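Local coordinates for protein glycoside hydrolase YxiA (Bacillus licheniformis, PDB 3LV4) that probably hydrolyses the glycosidic links of arabinan, as a calcium-binding family 43 glycoside hydrolase resembling endo-1,5-alpha-L-arabinosidases, at residues S30-A35 with D74-P79; F68-S73 with R102-L107; Y92-R97 with V147-F152. All coordinates share one frame; numbering follows the deposited sequence.

Contact 1 (S30-A35 with D74-P79)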
loop_
_atom_site.group_PDB
_atom_site.type_symbol
_atom_site.label_atom_id
_atom_site.label_comp_id
_atom_site.label_asym_id
_atom_site.label_seq_id
_atom_site.Cartn_x
_atom_site.Cartn_y
_atom_site.Cartn_z
ATOM N N SER A 30 -11.449 4.741 -4.141
ATOM C CA SER A 30 -11.942 6.079 -4.453
ATOM C C SER A 30 -13.137 6.037 -5.412
ATOM O O SER A 30 -13.383 5.020 -6.078
ATOM C CB SER A 30 -10.811 6.936 -5.020
ATOM O OG SER A 30 -9.770 7.055 -4.055
ATOM N N HIS A 31 -13.876 7.143 -5.462
ATOM C CA HIS A 31 -15.040 7.284 -6.344
ATOM C C HIS A 31 -16.124 6.276 -5.997
ATOM O O HIS A 31 -16.911 5.861 -6.859
ATOM C CB HIS A 31 -14.604 7.171 -7.809
ATOM C CG HIS A 31 -13.426 8.036 -8.129
ATOM N ND1 HIS A 31 -12.213 7.531 -8.538
ATOM C CD2 HIS A 31 -13.263 9.375 -8.028
ATOM C CE1 HIS A 31 -11.359 8.527 -8.712
ATOM N NE2 HIS A 31 -11.973 9.656 -8.409
ATOM N N LEU A 32 -16.161 5.894 -4.722
ATOM C CA LEU A 32 -17.165 4.957 -4.216
ATOM C C LEU A 32 -17.153 3.676 -5.050
ATOM O O LEU A 32 -18.202 3.071 -5.310
ATOM C CB LEU A 32 -18.558 5.603 -4.204
ATOM C CG LEU A 32 -19.573 5.015 -3.210
ATOM C CD1 LEU A 32 -18.971 4.905 -1.811
ATOM C CD2 LEU A 32 -20.884 5.836 -3.185
ATOM N N ALA A 33 -15.956 3.278 -5.474
ATOM C CA ALA A 33 -15.767 2.045 -6.240
ATOM C C ALA A 33 -15.546 0.865 -5.300
ATOM O O ALA A 33 -15.005 1.032 -4.205
ATOM C CB ALA A 33 -14.577 2.182 -7.188
ATOM N N SER A 34 -15.942 -0.331 -5.736
ATOM C CA SER A 34 -15.743 -1.531 -4.928
ATOM C C SER A 34 -15.825 -2.800 -5.763
ATOM O O SER A 34 -16.389 -2.810 -6.863
ATOM C CB SER A 34 -16.762 -1.598 -3.785
ATOM O OG SER A 34 -18.087 -1.715 -4.283
ATOM N N ALA A 35 -15.253 -3.872 -5.230
ATOM C CA ALA A 35 -15.217 -5.158 -5.921
ATOM C C ALA A 35 -15.093 -6.249 -4.885
ATOM O O ALA A 35 -14.735 -5.980 -3.738
ATOM C CB ALA A 35 -14.045 -5.216 -6.888
ATOM N N ASP A 74 -17.299 16.598 -6.742
ATOM C CA ASP A 74 -18.430 15.717 -6.988
ATOM C C ASP A 74 -18.012 14.256 -6.889
ATOM O O ASP A 74 -18.723 13.358 -7.353
ATOM C CB ASP A 74 -19.075 16.004 -8.348
ATOM C CG ASP A 74 -18.164 15.669 -9.514
ATOM O OD1 ASP A 74 -16.977 15.352 -9.285
ATOM O OD2 ASP A 74 -18.643 15.721 -10.669
ATOM N N THR A 75 -16.862 14.009 -6.276
ATOM C CA THR A 75 -16.449 12.624 -6.069
ATOM C C THR A 75 -15.859 12.401 -4.683
ATOM O O THR A 75 -15.698 13.347 -3.908
ATOM C CB THR A 75 -15.469 12.151 -7.157
ATOM O OG1 THR A 75 -15.455 10.722 -7.201
ATOM C CG2 THR A 75 -14.062 12.663 -6.890
ATOM N N LEU A 76 -15.551 11.145 -4.378
ATOM C CA LEU A 76 -14.955 10.772 -3.099
ATOM C C LEU A 76 -13.552 10.217 -3.313
ATOM O O LEU A 76 -13.279 9.568 -4.320
ATOM C CB LEU A 76 -15.826 9.730 -2.385
ATOM C CG LEU A 76 -17.249 10.174 -1.999
ATOM C CD1 LEU A 76 -18.135 8.982 -1.616
ATOM C CD2 LEU A 76 -17.228 11.206 -0.871
ATOM N N TRP A 77 -12.661 10.479 -2.364
ATOM C CA TRP A 77 -11.320 9.925 -2.435
ATOM C C TRP A 77 -11.232 8.609 -1.661
ATOM O O TRP A 77 -12.249 7.932 -1.474
ATOM C CB TRP A 77 -10.257 10.954 -2.020
ATOM C CG TRP A 77 -9.957 11.949 -3.131
ATOM C CD1 TRP A 77 -10.653 12.105 -4.296
ATOM C CD2 TRP A 77 -8.889 12.908 -3.175
ATOM N NE1 TRP A 77 -10.092 13.103 -5.059
ATOM C CE2 TRP A 77 -9.005 13.610 -4.393
ATOM C CE3 TRP A 77 -7.849 13.243 -2.301
ATOM C CZ2 TRP A 77 -8.120 14.620 -4.761
ATOM C CZ3 TRP A 77 -6.966 14.243 -2.670
ATOM C CH2 TRP A 77 -7.110 14.924 -3.888
ATOM N N ALA A 78 -10.025 8.234 -1.235
ATOM C CA ALA A 78 -9.773 6.859 -0.786
ATOM C C ALA A 78 -10.333 6.563 0.604
ATOM O O ALA A 78 -9.887 7.141 1.592
ATOM C CB ALA A 78 -8.257 6.545 -0.845
ATOM N N PRO A 79 -11.304 5.641 0.686
ATOM C CA PRO A 79 -11.952 5.342 1.964
ATOM C C PRO A 79 -11.289 4.184 2.705
ATOM O O PRO A 79 -10.365 3.540 2.201
ATOM C CB PRO A 79 -13.329 4.877 1.511
ATOM C CG PRO A 79 -13.000 4.051 0.287
ATOM C CD PRO A 79 -11.900 4.857 -0.416
HETATM O O HOH W 1 -14.658 6.433 -2.318
#
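S30 and H31 meet L76 and its neighbours where a turn in the first blade of the five-bladed beta-propeller expected of family 43 touches the loop that leads into strand 80-83 of the next blade. The bond that ties the two backbones runs from H31 N to L76 O, 2.7 Å long with 161° at the hydrogen, and the donor stands above the carbonyl plane. S30 buries the most surface here. Its OG lies beside its own backbone N, anti to the carbonyl carbon (chi1 -61°), which lays it against the W77-A78 peptide. S30 OG is 3.1 Å from A78 N, but the angle is too poor for a hydrogen bond; the hydroxyl is paired instead with OD2 of D15, the predicted proton acceptor. The L76 side chain runs alongside that of L32 and points the same way, L76 CD1 to L32 CD1 at 4.2 Å. W77 O accepts a CA-H...O contact from S30 CA at 3.5 Å. A water accepts from L32 N at 2.9 Å and lies 3.0 Å from W77 O, one of several acceptors competing for its protons.

Contact 2 (F68-S73 with R102-L107). With ACT (acetate ion), chain G.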
loop_
_atom_site.group_PDB
_atom_site.type_symbol
_atom_site.label_atom_id
_atom_site.label_comp_id
_atom_site.label_asym_id
_atom_site.label_seq_id
_atom_site.Cartn_x
_atom_site.Cartn_y
_atom_site.Cartn_z
ATOM N N PHE A 68 -19.499 16.951 0.085
ATOM C CA PHE A 68 -19.326 17.487 -1.260
ATOM C C PHE A 68 -19.305 19.014 -1.249
ATOM O O PHE A 68 -18.541 19.633 -1.992
ATOM C CB PHE A 68 -20.380 16.949 -2.228
ATOM C CG PHE A 68 -20.322 15.464 -2.415
ATOM C CD1 PHE A 68 -19.180 14.861 -2.936
ATOM C CD2 PHE A 68 -21.407 14.668 -2.076
ATOM C CE1 PHE A 68 -19.119 13.485 -3.099
ATOM C CE2 PHE A 68 -21.359 13.292 -2.243
ATOM C CZ PHE A 68 -20.213 12.697 -2.749
ATOM N N GLU A 69 -20.123 19.626 -0.398
ATOM C CA GLU A 69 -20.176 21.084 -0.328
ATOM C C GLU A 69 -18.892 21.685 0.227
ATOM O O GLU A 69 -18.426 22.716 -0.266
ATOM C CB GLU A 69 -21.357 21.557 0.520
ATOM C CG GLU A 69 -22.720 21.256 -0.086
ATOM C CD GLU A 69 -23.861 21.615 0.859
ATOM O OE1 GLU A 69 -23.582 22.185 1.941
ATOM O OE2 GLU A 69 -25.029 21.324 0.519
ATOM N N TRP A 70 -18.337 21.058 1.262
ATOM C CA TRP A 70 -17.097 21.540 1.856
ATOM C C TRP A 70 -15.927 21.362 0.903
ATOM O O TRP A 70 -15.121 22.281 0.702
ATOM C CB TRP A 70 -16.777 20.821 3.175
ATOM C CG TRP A 70 -15.456 21.273 3.728
ATOM C CD1 TRP A 70 -14.236 20.666 3.559
ATOM C CD2 TRP A 70 -15.209 22.456 4.502
ATOM N NE1 TRP A 70 -13.259 21.391 4.197
ATOM C CE2 TRP A 70 -13.825 22.493 4.781
ATOM C CE3 TRP A 70 -16.025 23.479 4.999
ATOM C CZ2 TRP A 70 -13.239 23.514 5.535
ATOM C CZ3 TRP A 70 -15.437 24.499 5.753
ATOM C CH2 TRP A 70 -14.060 24.504 6.010
ATOM N N ALA A 71 -15.833 20.171 0.323
ATOM C CA ALA A 71 -14.705 19.834 -0.547
ATOM C C ALA A 71 -14.834 20.454 -1.939
ATOM O O ALA A 71 -13.860 20.526 -2.681
ATOM C CB ALA A 71 -14.548 18.319 -0.655
ATOM N N GLU A 72 -16.042 20.894 -2.290
ATOM C CA GLU A 72 -16.286 21.482 -3.607
ATOM C C GLU A 72 -15.874 20.492 -4.698
ATOM O O GLU A 72 -15.201 20.828 -5.677
ATOM C CB GLU A 72 -15.583 22.843 -3.731
ATOM C CG GLU A 72 -16.049 23.789 -2.643
ATOM C CD GLU A 72 -15.299 25.103 -2.594
ATOM O OE1 GLU A 72 -14.394 25.349 -3.428
ATOM O OE2 GLU A 72 -15.632 25.902 -1.700
ATOM N N SER A 73 -16.310 19.254 -4.505
ATOM C CA SER A 73 -16.000 18.161 -5.413
ATOM C C SER A 73 -17.262 17.345 -5.647
ATOM O O SER A 73 -18.190 17.384 -4.841
ATOM C CB SER A 73 -14.921 17.266 -4.794
ATOM O OG SER A 73 -14.733 16.096 -5.568
ATOM N N ARG A 102 -8.481 21.072 0.625
ATOM C CA ARG A 102 -9.816 21.440 1.054
ATOM C C ARG A 102 -10.630 20.166 1.121
ATOM O O ARG A 102 -11.169 19.723 0.109
ATOM C CB ARG A 102 -10.421 22.408 0.035
ATOM C CG ARG A 102 -11.851 22.831 0.312
ATOM C CD ARG A 102 -11.900 23.862 1.407
ATOM N NE ARG A 102 -13.252 24.367 1.628
ATOM C CZ ARG A 102 -13.520 25.437 2.369
ATOM N NH1 ARG A 102 -12.527 26.110 2.940
ATOM N NH2 ARG A 102 -14.773 25.835 2.529
ATOM N N SER A 103 -10.712 19.571 2.310
ATOM C CA SER A 103 -11.276 18.230 2.437
ATOM C C SER A 103 -12.093 18.054 3.699
ATOM O O SER A 103 -11.915 18.774 4.688
ATOM C CB SER A 103 -10.161 17.175 2.418
ATOM O OG SER A 103 -9.289 17.372 1.322
ATOM N N ALA A 104 -12.998 17.087 3.647
ATOM C CA ALA A 104 -13.741 16.657 4.820
ATOM C C ALA A 104 -13.651 15.144 4.938
ATOM O O ALA A 104 -13.665 14.432 3.928
ATOM C CB ALA A 104 -15.209 17.110 4.737
ATOM N N LEU A 105 -13.543 14.664 6.176
ATOM C CA LEU A 105 -13.474 13.241 6.459
ATOM C C LEU A 105 -14.619 12.897 7.408
ATOM O O LEU A 105 -14.779 13.527 8.459
ATOM C CB LEU A 105 -12.118 12.907 7.108
ATOM C CG LEU A 105 -11.862 11.482 7.618
ATOM C CD1 LEU A 105 -11.671 10.519 6.470
ATOM C CD2 LEU A 105 -10.627 11.480 8.516
ATOM N N GLY A 106 -15.426 11.910 7.039
ATOM C CA GLY A 106 -16.581 11.561 7.846
ATOM C C GLY A 106 -16.771 10.071 8.006
ATOM O O GLY A 106 -15.992 9.276 7.472
ATOM N N LEU A 107 -17.819 9.702 8.744
ATOM C CA LEU A 107 -18.122 8.308 9.048
ATOM C C LEU A 107 -19.528 7.961 8.582
ATOM O O LEU A 107 -20.455 8.725 8.815
ATOM C CB LEU A 107 -18.017 8.075 10.558
ATOM C CG LEU A 107 -18.469 6.708 11.078
ATOM C CD1 LEU A 107 -17.549 5.594 10.522
ATOM C CD2 LEU A 107 -18.504 6.703 12.615
HETATM C C ACT G . -13.857 28.276 5.354
HETATM O O ACT G . -14.769 27.954 4.556
HETATM O OXT ACT G . -12.706 28.314 4.876
HETATM C CH3 ACT G . -14.132 28.575 6.801
HETATM O O HOH W 2 -16.861 25.017 0.522
#
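R102 lays its guanidinium flat on the indole of W70, the planes 5° apart, and R102 CZ stands 3.7 Å from the centroid of the six-membered ring of W70, almost straight over the face: a cation-pi stack. The same side chain bonds to the tryptophan's backbone, R102 NE donating to W70 O at 2.9 Å with 156° at the hydrogen. A bend at chi2 (77°) lets the arginine serve both. Its other donors are also engaged: R102 NH1 gives to OXT of an acetate ion, probably from the crystallisation liquor, at 2.9 Å and to O of G127, while R102 NH2 gives to acetate O at 2.9 Å and to a water at 3.0 Å. That water also lies within bonding distance of E69 O and E72 OE2, with more acceptors in reach than it has protons, whereas E72 OE1 forms a salt bridge with R97. The contact sets the C-terminal end of helix 65-71 against the start of strand 103-110, in the second blade of the propeller fold of this family. W70 NE1 is satisfied by S126 O, and K125 makes a further cation-pi contact with the indole. An alanine in place of W70 would probably leave the R102 guanidinium without its flat support and open a gap beside A104, whose CB packs on W70 CD1 at 3.9 Å. S103 OG bonds to N145 ND2, and A71 CA makes a CA-H...O contact with R102 O at 3.6 Å.

Contact 3 (Y92-R97 with V147-F152)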
loop_
_atom_site.group_PDB
_atom_site.type_symbol
_atom_site.label_atom_id
_atom_site.label_comp_id
_atom_site.label_asym_id
_atom_site.label_seq_id
_atom_site.Cartn_x
_atom_site.Cartn_y
_atom_site.Cartn_z
ATOM N N TYR A 92 -15.045 5.092 6.520
ATOM C CA TYR A 92 -14.431 6.388 6.693
ATOM C C TYR A 92 -14.261 6.992 5.308
ATOM O O TYR A 92 -13.383 6.591 4.543
ATOM C CB TYR A 92 -13.115 6.225 7.454
ATOM C CG TYR A 92 -13.401 5.728 8.860
ATOM C CD1 TYR A 92 -13.528 6.620 9.920
ATOM C CD2 TYR A 92 -13.629 4.374 9.113
ATOM C CE1 TYR A 92 -13.824 6.177 11.205
ATOM C CE2 TYR A 92 -13.932 3.923 10.394
ATOM C CZ TYR A 92 -14.024 4.832 11.434
ATOM O OH TYR A 92 -14.337 4.402 12.704
ATOM N N TYR A 93 -15.149 7.930 4.979
ATOM C CA TYR A 93 -15.208 8.501 3.643
ATOM C C TYR A 93 -14.620 9.903 3.658
ATOM O O TYR A 93 -14.537 10.547 4.710
ATOM C CB TYR A 93 -16.657 8.539 3.142
ATOM C CG TYR A 93 -17.530 9.482 3.938
ATOM C CD1 TYR A 93 -17.469 10.855 3.731
ATOM C CD2 TYR A 93 -18.399 9.004 4.910
ATOM C CE1 TYR A 93 -18.255 11.729 4.466
ATOM C CE2 TYR A 93 -19.203 9.869 5.643
ATOM C CZ TYR A 93 -19.119 11.232 5.422
ATOM O OH TYR A 93 -19.905 12.097 6.151
ATOM N N ASN A 94 -14.222 10.385 2.485
ATOM C CA ASN A 94 -13.621 11.707 2.391
ATOM C C ASN A 94 -13.691 12.254 0.974
ATOM O O ASN A 94 -13.762 11.497 -0.002
ATOM C CB ASN A 94 -12.168 11.663 2.889
ATOM C CG ASN A 94 -11.342 10.592 2.192
ATOM O OD1 ASN A 94 -11.278 9.438 2.632
ATOM N ND2 ASN A 94 -10.710 10.967 1.105
ATOM N N ALA A 95 -13.703 13.576 0.863
ATOM C CA ALA A 95 -13.647 14.232 -0.433
ATOM C C ALA A 95 -12.639 15.366 -0.345
ATOM O O ALA A 95 -12.405 15.913 0.735
ATOM C CB ALA A 95 -15.011 14.759 -0.836
ATOM N N CYS A 96 -12.040 15.702 -1.479
ATOM C CA CYS A 96 -11.033 16.754 -1.540
ATOM C C CYS A 96 -11.195 17.552 -2.831
ATOM O O CYS A 96 -11.435 16.981 -3.892
ATOM C CB CYS A 96 -9.631 16.138 -1.474
ATOM S SG CYS A 96 -8.286 17.331 -1.688
ATOM N N ARG A 97 -11.075 18.875 -2.740
ATOM C CA ARG A 97 -11.227 19.726 -3.918
ATOM C C ARG A 97 -10.273 19.343 -5.043
ATOM O O ARG A 97 -10.607 19.481 -6.220
ATOM C CB ARG A 97 -11.056 21.206 -3.563
ATOM C CG ARG A 97 -11.527 22.134 -4.675
ATOM C CD ARG A 97 -11.712 23.556 -4.175
ATOM N NE ARG A 97 -10.494 24.075 -3.563
ATOM C CZ ARG A 97 -10.460 25.095 -2.711
ATOM N NH1 ARG A 97 -11.586 25.711 -2.364
ATOM N NH2 ARG A 97 -9.303 25.498 -2.202
ATOM N N VAL A 147 -7.675 12.974 4.348
ATOM C CA VAL A 147 -8.084 11.956 3.397
ATOM C C VAL A 147 -7.308 10.660 3.671
ATOM O O VAL A 147 -6.475 10.606 4.582
ATOM C CB VAL A 147 -7.826 12.424 1.940
ATOM C CG1 VAL A 147 -8.620 13.692 1.641
ATOM C CG2 VAL A 147 -6.316 12.662 1.696
ATOM N N ASP A 148 -7.598 9.616 2.900
ATOM C CA ASP A 148 -6.827 8.371 2.952
ATOM C C ASP A 148 -6.741 7.701 4.330
ATOM O O ASP A 148 -5.652 7.345 4.768
ATOM C CB ASP A 148 -5.397 8.601 2.433
ATOM C CG ASP A 148 -5.347 8.925 0.956
ATOM O OD1 ASP A 148 -6.422 9.082 0.327
ATOM O OD2 ASP A 148 -4.214 9.024 0.424
ATOM N N PRO A 149 -7.885 7.490 5.000
ATOM C CA PRO A 149 -7.839 6.809 6.297
ATOM C C PRO A 149 -7.627 5.294 6.206
ATOM O O PRO A 149 -7.988 4.652 5.214
ATOM C CB PRO A 149 -9.239 7.069 6.856
ATOM C CG PRO A 149 -10.100 7.093 5.600
ATOM C CD PRO A 149 -9.259 7.893 4.637
ATOM N N HIS A 150 -7.029 4.745 7.259
ATOM C CA HIS A 150 -7.089 3.320 7.547
ATOM C C HIS A 150 -7.395 3.160 9.029
ATOM O O HIS A 150 -6.601 3.564 9.881
ATOM C CB HIS A 150 -5.775 2.614 7.228
ATOM C CG HIS A 150 -5.767 1.179 7.649
ATOM N ND1 HIS A 150 -4.625 0.524 8.055
ATOM C CD2 HIS A 150 -6.779 0.287 7.753
ATOM C CE1 HIS A 150 -4.934 -0.724 8.371
ATOM N NE2 HIS A 150 -6.233 -0.892 8.201
ATOM N N THR A 151 -8.548 2.575 9.323
ATOM C CA THR A 151 -9.003 2.397 10.694
ATOM C C THR A 151 -8.821 0.943 11.073
ATOM O O THR A 151 -9.314 0.042 10.385
ATOM C CB THR A 151 -10.480 2.793 10.831
ATOM O OG1 THR A 151 -10.619 4.193 10.531
ATOM C CG2 THR A 151 -10.987 2.511 12.245
ATOM N N PHE A 152 -8.094 0.701 12.153
ATOM C CA PHE A 152 -7.708 -0.667 12.470
ATOM C C PHE A 152 -7.593 -0.872 13.963
ATOM O O PHE A 152 -7.306 0.067 14.707
ATOM C CB PHE A 152 -6.369 -1.009 11.811
ATOM C CG PHE A 152 -5.204 -0.226 12.367
ATOM C CD1 PHE A 152 -4.371 -0.779 13.334
ATOM C CD2 PHE A 152 -4.947 1.065 11.925
ATOM C CE1 PHE A 152 -3.303 -0.057 13.850
ATOM C CE2 PHE A 152 -3.876 1.791 12.432
ATOM C CZ PHE A 152 -3.057 1.233 13.406
#
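V147 meets strand 89-96 first: V147 CG1 packs on C96 CB at 4.1 Å, and its side chain crosses that of N94 at about a right angle. The two segments run almost antiparallel, with end-to-end directions 170° apart, and N94 CA lies 5.6 Å from V147 CA, Y92 CA 6.6 Å from P149 CA. No N-H of either segment bonds to the other, so they do not pair as strands; this is side-chain packing between neighbouring blades of the beta-propeller. D148 turns its CB away from strand 89-96. Its side chain lies about 4 Å from that of E201 (nearest atoms), the predicted proton donor, and D148 OD2 makes a weak hydrogen bond to G202 N. By prediction this aspartate tunes and orients the proton donor. P149 turns back to strand 89-96, its CG fitting against Y92, 3.6 Å from Y92 CB and 3.5 Å from Y92 O. Beyond H150, which faces away and stacks on Y204, the T151 and Y92 side chains cross at about a right angle. T151 OG1, anti to its own carbonyl carbon (chi1 -63°), is thereby set 3.2 Å above the Y92 ring plane, over the centre; it is buried with no polar partner in the model. The ring itself is anchored at its far end, where Y92 OH bonds to G180 O. Side chains from both segments thus fill the seam between strand 89-96, which lies between 80-83 and 103-110, and strand 150-153, which pairs with 159-163. D80 and T82 bond to the T151 backbone across this seam, while A95, on the other face, packs on T67 and A71 of helix 65-71.

The three contacts form one neighbourhood around the second blade, the centres of contacts 1 and 2 lying about 13 Å apart and each about 10 Å from that of contact 3. W77 N approaches N94 O at 2.8 Å, probably a hydrogen bond, linking contact 1 to contact 3. Strands 103-110 (contact 2) and 89-96 (contact 3) are neighbours in one sheet, G106 N 2.8 Å from Y93 O, probably hydrogen-bonded. F68 CE1 packs on L76 CD2 at 3.7 Å between contacts 2 and 1. Contacts 1 and 3 converge on the active site, A78 CB 3.3 Å from D148 OD1. Contact 2 is more peripheral, its centre about 23 Å from the chain's centre against about 16 and 15 Å.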